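Local coordinates for putative major capsid protein (Cafeteriavirus-dependent mavirus, PDB 6G43) that probably forms the trimeric building block of the mavirus icosahedral capsid shell through a double jelly-roll fold shared with other hexon-like capsid proteins, at residues A[40-45]-A[267-272]; A[240-245]-A[259-264]. All coordinates share one frame; numbering follows the deposited sequence.

Both contacts use the long strand 258-273, at different points along its length, and their centres lie about 26 Å apart. In contact 1, residues 267-272 pair edge to edge with strand 42-45 and are joined to it by backbone hydrogen bonds. In contact 2, residues 259-264 instead look across what is probably the interior of a jelly roll at 240-245, whose strand 242-244 belongs to a separate two-stranded sheet, and the touch is purely between apolar side chains. The chain turns a corner at G263, near the end of the segment used in contact 2 and ahead of the residues used in contact 1. Contact 1 also reaches a neighbouring subunit, whereas contact 2 is buried inside its own chain.

Contact 1 of 2, residues A[40-45]-A[267-272]; sequences STFQTI and NMLVQN
F42 and Q271 face each other as a non-hydrogen-bonded pair, and here the packing is close. The Q271 chain lies alongside the phenyl group, pointing the same way. Its CG sits over one ring face, 3.5 Å from the F42 ring centroid, a CH-pi contact. Farther out the amide follows the ring nearly flat, the two planes only 18° apart, with Q271 NE2 3.4 Å from F42 CZ. A first torsion of -75° lays F42 CG beside its own backbone N and anti to the carbonyl carbon, which leaves the ring leaning toward the partner strand. Obliquely, L269 meets the same ring, its CD1 3.8 Å from F42 CD2. L373 of a neighbouring subunit packs on F42 as well, so F42, like L269, which packs on Q377 of that subunit, lies at a subunit boundary.

Strand 42-45 is joined antiparallel to strand 258-273, in what is probably the N-terminal jelly roll, and that strand pairs in turn with strand 68-84. The backbone bonds are nearly straight: Q43 and V270 exchange two, I45 and M268 two more, with I45 N 2.9 Å from M268 O. At the loop end N272 N reaches T41 O at 3.0 Å, but from 37° out of the carbonyl plane.

On the other face the side chains of I45, M268 and V270 are buried. I45 CD1 lies 3.7 Å from V270 CG2 and equally far from CE of M268, a selenomethionine whose side chain also packs on F61 and F228. Toward T44 the contact thins out. The closest side-chain touch of this exposed threonine is through its methyl, CG2 lying 3.5 Å from N267 OD1, a van der Waals touch; that oxygen takes its hydrogen bond from R76 NE.

Contact 2 of 2, residues A[240-245]-A[259-264]; sequences NMIGIA and VDITGF
A backbone hydrogen bond joins M241 to K99, and from there its selenomethionine side chain reaches I261. The arrangement is consistent with the interior of the jelly roll of hexon-like capsid proteins, a beta sandwich in which two layers face each other through their side chains. Residues 242-244 pair with strand 96-98 on one side; residues 259-262 lie opposite, in the larger sheet that also contains strand 68-84. The axes of the two short strands come no closer than 10.1 Å, at 149° between their directions, so the backbones cannot bond to one another and only apolar groups fill the gap.

M241 does the closest work. Its chain bends at the selenium, with chi3 at -56°, and the terminal methyl turns toward the facing strand until CE lies 3.6 Å from I261 CD1. The two side chains slant across each other, CE touching the end of I261 and also its CG1. F79, from strand 68-84, packs on M241 too.

One step along, I242 approaches V259 at a slant. The methylene I242 CG1 lies 4.0 Å from the methyl V259 CG1, which stands anti to the valine's backbone N (chi1 -177°). The same isoleucine carbon is farther, 4.4 Å, from I261 CD1, so I242 sits between two residues of the opposite strand. A81 and L98 also touch its side chain.

V259 and I261 turn inward, while D260 between them points away and bonds through its backbone to E82. Beyond them the chain turns at G263, and the ring of F264 meets that of F236. At the other end the packing is slacker. I244, which also leans on I83 and I96, brings its CD1 to within 4.4 Å of V259 CG2.

Contact 1 of 2, residues A[40-45]-A[267-272]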
loop_
_atom_site.group_PDB
_atom_site.type_symbol
_atom_site.label_atom_id
_atom_site.label_comp_id
_atom_site.label_asym_id
_atom_site.label_seq_id
_atom_site.Cartn_x
_atom_site.Cartn_y
_atom_site.Cartn_z
ATOM N N SER A 40 -0.719 11.679 28.842
ATOM C CA SER A 40 -1.097 12.673 29.851
ATOM C C SER A 40 0.021 13.688 30.124
ATOM O O SER A 40 -0.063 14.469 31.070
ATOM C CB SER A 40 -1.454 11.950 31.152
ATOM O OG SER A 40 -0.355 11.185 31.623
ATOM N N THR A 41 1.036 13.698 29.263
ATOM C CA THR A 41 2.343 14.268 29.559
ATOM C C THR A 41 2.758 15.424 28.633
ATOM O O THR A 41 3.875 15.933 28.748
ATOM C CB THR A 41 3.393 13.144 29.461
ATOM O OG1 THR A 41 3.273 12.483 28.192
ATOM C CG2 THR A 41 3.187 12.123 30.588
ATOM N N PHE A 42 1.867 15.844 27.733
ATOM C CA PHE A 42 2.173 16.906 26.781
ATOM C C PHE A 42 2.142 18.269 27.466
ATOM O O PHE A 42 1.295 18.514 28.325
ATOM C CB PHE A 42 1.181 16.887 25.611
ATOM C CG PHE A 42 1.420 15.771 24.632
ATOM C CD1 PHE A 42 0.831 14.525 24.817
ATOM C CD2 PHE A 42 2.236 15.966 23.519
ATOM C CE1 PHE A 42 1.050 13.495 23.913
ATOM C CE2 PHE A 42 2.459 14.939 22.610
ATOM C CZ PHE A 42 1.867 13.700 22.807
ATOM N N GLN A 43 3.076 19.141 27.094
ATOM C CA GLN A 43 3.045 20.542 27.524
ATOM C C GLN A 43 3.453 21.483 26.394
ATOM O O GLN A 43 4.251 21.128 25.521
ATOM C CB GLN A 43 3.885 20.795 28.790
ATOM C CG GLN A 43 5.108 19.916 28.991
ATOM C CD GLN A 43 5.799 20.205 30.316
ATOM O OE1 GLN A 43 5.387 19.702 31.357
ATOM N NE2 GLN A 43 6.850 21.015 30.282
ATOM N N THR A 44 2.879 22.683 26.439
ATOM C CA THR A 44 3.056 23.705 25.420
ATOM C C THR A 44 4.036 24.755 25.939
ATOM O O THR A 44 3.787 25.391 26.965
ATOM C CB THR A 44 1.704 24.369 25.092
ATOM O OG1 THR A 44 0.757 23.360 24.710
ATOM C CG2 THR A 44 1.838 25.378 23.962
ATOM N N ILE A 45 5.148 24.919 25.224
ATOM C CA ILE A 45 6.191 25.877 25.579
ATOM C C ILE A 45 6.066 27.095 24.667
ATOM O O ILE A 45 6.174 26.972 23.443
ATOM C CB ILE A 45 7.598 25.250 25.441
ATOM C CG1 ILE A 45 7.724 24.020 26.354
ATOM C CG2 ILE A 45 8.684 26.270 25.783
ATOM C CD1 ILE A 45 8.823 23.061 25.954
ATOM N N ASN A 267 4.203 27.844 18.909
ATOM C CA ASN A 267 4.586 27.197 20.163
ATOM C C ASN A 267 5.263 25.862 19.872
ATOM O O ASN A 267 5.127 25.318 18.772
ATOM C CB ASN A 267 3.372 27.017 21.089
ATOM C CG ASN A 267 2.318 26.077 20.520
ATOM O OD1 ASN A 267 2.486 24.855 20.539
ATOM N ND2 ASN A 267 1.214 26.640 20.036
HETATM N N MSE A 268 5.997 25.353 20.858
HETATM C CA MSE A 268 6.627 24.035 20.777
HETATM C C MSE A 268 5.857 23.071 21.642
HETATM O O MSE A 268 5.591 23.363 22.811
HETATM C CB MSE A 268 8.078 24.124 21.238
HETATM C CG MSE A 268 8.799 22.786 21.086
HETATM SE SE MSE A 268 10.748 23.040 21.113
HETATM C CE MSE A 268 10.907 23.777 22.932
ATOM N N LEU A 269 5.493 21.920 21.070
ATOM C CA LEU A 269 4.810 20.841 21.793
ATOM C C LEU A 269 5.802 19.726 22.123
ATOM O O LEU A 269 6.428 19.166 21.219
ATOM C CB LEU A 269 3.665 20.275 20.949
ATOM C CG LEU A 269 2.802 19.165 21.566
ATOM C CD1 LEU A 269 2.053 19.645 22.802
ATOM C CD2 LEU A 269 1.822 18.633 20.535
ATOM N N VAL A 270 5.933 19.417 23.414
ATOM C CA VAL A 270 6.805 18.341 23.896
ATOM C C VAL A 270 6.029 17.373 24.787
ATOM O O VAL A 270 4.998 17.739 25.349
ATOM C CB VAL A 270 8.008 18.896 24.701
ATOM C CG1 VAL A 270 8.816 19.875 23.860
ATOM C CG2 VAL A 270 7.556 19.566 25.995
ATOM N N GLN A 271 6.538 16.147 24.905
ATOM C CA GLN A 271 6.108 15.192 25.930
ATOM C C GLN A 271 7.160 15.179 27.027
ATOM O O GLN A 271 8.348 15.091 26.725
ATOM C CB GLN A 271 6.003 13.784 25.351
ATOM C CG GLN A 271 4.886 13.586 24.351
ATOM C CD GLN A 271 4.851 12.167 23.814
ATOM O OE1 GLN A 271 5.696 11.784 23.006
ATOM N NE2 GLN A 271 3.875 11.379 24.259
ATOM N N ASN A 272 6.733 15.255 28.286
ATOM C CA ASN A 272 7.648 15.156 29.431
ATOM C C ASN A 272 7.073 14.231 30.498
ATOM O O ASN A 272 5.988 14.487 31.014
ATOM C CB ASN A 272 7.927 16.534 30.035
ATOM C CG ASN A 272 9.029 16.497 31.082
ATOM O OD1 ASN A 272 8.763 16.575 32.281
ATOM N ND2 ASN A 272 10.271 16.359 30.633
#

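Contact 2 of 2, residues A[240-245]-A[259-264]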
loop_
_atom_site.group_PDB
_atom_site.type_symbol
_atom_site.label_atom_id
_atom_site.label_comp_id
_atom_site.label_asym_id
_atom_site.label_seq_id
_atom_site.Cartn_x
_atom_site.Cartn_y
_atom_site.Cartn_z
ATOM N N ASN A 240 7.470 29.960 1.190
ATOM C CA ASN A 240 7.805 28.703 1.867
ATOM C C ASN A 240 6.601 27.910 2.402
ATOM O O ASN A 240 6.785 26.825 2.945
ATOM C CB ASN A 240 8.772 28.988 3.029
ATOM C CG ASN A 240 10.127 29.502 2.563
ATOM O OD1 ASN A 240 10.584 29.191 1.464
ATOM N ND2 ASN A 240 10.785 30.283 3.414
HETATM N N MSE A 241 5.386 28.436 2.263
HETATM C CA MSE A 241 4.201 27.818 2.879
HETATM C C MSE A 241 3.008 27.685 1.969
HETATM O O MSE A 241 2.425 26.608 1.893
HETATM C CB MSE A 241 3.806 28.616 4.120
HETATM C CG MSE A 241 4.894 28.575 5.191
HETATM SE SE MSE A 241 4.122 29.006 6.951
HETATM C CE MSE A 241 3.333 30.746 6.479
ATOM N N ILE A 242 2.626 28.760 1.281
ATOM C CA ILE A 242 1.376 28.797 0.514
ATOM C C ILE A 242 1.536 28.237 -0.898
ATOM O O ILE A 242 2.464 28.601 -1.617
ATOM C CB ILE A 242 0.814 30.237 0.438
ATOM C CG1 ILE A 242 0.723 30.864 1.844
ATOM C CG2 ILE A 242 -0.550 30.259 -0.244
ATOM C CD1 ILE A 242 -0.042 30.049 2.871
ATOM N N GLY A 243 0.605 27.363 -1.283
ATOM C CA GLY A 243 0.568 26.760 -2.611
ATOM C C GLY A 243 -0.702 27.123 -3.364
ATOM O O GLY A 243 -1.802 27.036 -2.813
ATOM N N ILE A 244 -0.539 27.531 -4.623
ATOM C CA ILE A 244 -1.650 27.915 -5.501
ATOM C C ILE A 244 -1.478 27.152 -6.813
ATOM O O ILE A 244 -0.412 27.204 -7.424
ATOM C CB ILE A 244 -1.668 29.445 -5.766
ATOM C CG1 ILE A 244 -1.850 30.215 -4.449
ATOM C CG2 ILE A 244 -2.780 29.827 -6.751
ATOM C CD1 ILE A 244 -1.615 31.707 -4.551
ATOM N N ALA A 245 -2.525 26.450 -7.241
ATOM C CA ALA A 245 -2.497 25.683 -8.490
ATOM C C ALA A 245 -2.204 26.583 -9.691
ATOM O O ALA A 245 -2.606 27.746 -9.715
ATOM C CB ALA A 245 -3.816 24.955 -8.691
ATOM N N VAL A 259 0.724 37.598 -1.713
ATOM C CA VAL A 259 0.318 36.916 -0.480
ATOM C C VAL A 259 0.960 37.574 0.752
ATOM O O VAL A 259 2.131 37.949 0.722
ATOM C CB VAL A 259 0.652 35.404 -0.535
ATOM C CG1 VAL A 259 0.162 34.687 0.716
ATOM C CG2 VAL A 259 0.020 34.755 -1.760
ATOM N N ASP A 260 0.172 37.707 1.821
ATOM C CA ASP A 260 0.613 38.308 3.084
ATOM C C ASP A 260 0.286 37.375 4.247
ATOM O O ASP A 260 -0.853 36.920 4.370
ATOM C CB ASP A 260 -0.094 39.650 3.333
ATOM C CG ASP A 260 0.128 40.657 2.217
ATOM O OD1 ASP A 260 1.260 40.741 1.696
ATOM O OD2 ASP A 260 -0.834 41.380 1.871
ATOM N N ILE A 261 1.279 37.111 5.097
ATOM C CA ILE A 261 1.080 36.382 6.351
ATOM C C ILE A 261 0.792 37.386 7.470
ATOM O O ILE A 261 1.563 38.328 7.671
ATOM C CB ILE A 261 2.325 35.547 6.736
ATOM C CG1 ILE A 261 2.777 34.649 5.577
ATOM C CG2 ILE A 261 2.045 34.697 7.969
ATOM C CD1 ILE A 261 1.743 33.650 5.087
ATOM N N THR A 262 -0.313 37.175 8.189
ATOM C CA THR A 262 -0.658 37.958 9.383
ATOM C C THR A 262 -1.044 37.034 10.538
ATOM O O THR A 262 -1.294 35.843 10.340
ATOM C CB THR A 262 -1.825 38.929 9.112
ATOM O OG1 THR A 262 -2.975 38.195 8.670
ATOM C CG2 THR A 262 -1.441 39.958 8.050
ATOM N N GLY A 263 -1.084 37.604 11.742
ATOM C CA GLY A 263 -1.464 36.884 12.964
ATOM C C GLY A 263 -0.647 35.641 13.285
ATOM O O GLY A 263 -1.171 34.689 13.869
ATOM N N PHE A 264 0.634 35.652 12.914
ATOM C CA PHE A 264 1.502 34.494 13.092
ATOM C C PHE A 264 1.771 34.246 14.576
ATOM O O PHE A 264 2.180 35.155 15.302
ATOM C CB PHE A 264 2.826 34.672 12.337
ATOM C CG PHE A 264 3.762 33.496 12.458
ATOM C CD1 PHE A 264 3.689 32.434 11.561
ATOM C CD2 PHE A 264 4.716 33.443 13.474
ATOM C CE1 PHE A 264 4.545 31.346 11.672
ATOM C CE2 PHE A 264 5.570 32.357 13.593
ATOM C CZ PHE A 264 5.488 31.306 12.690
#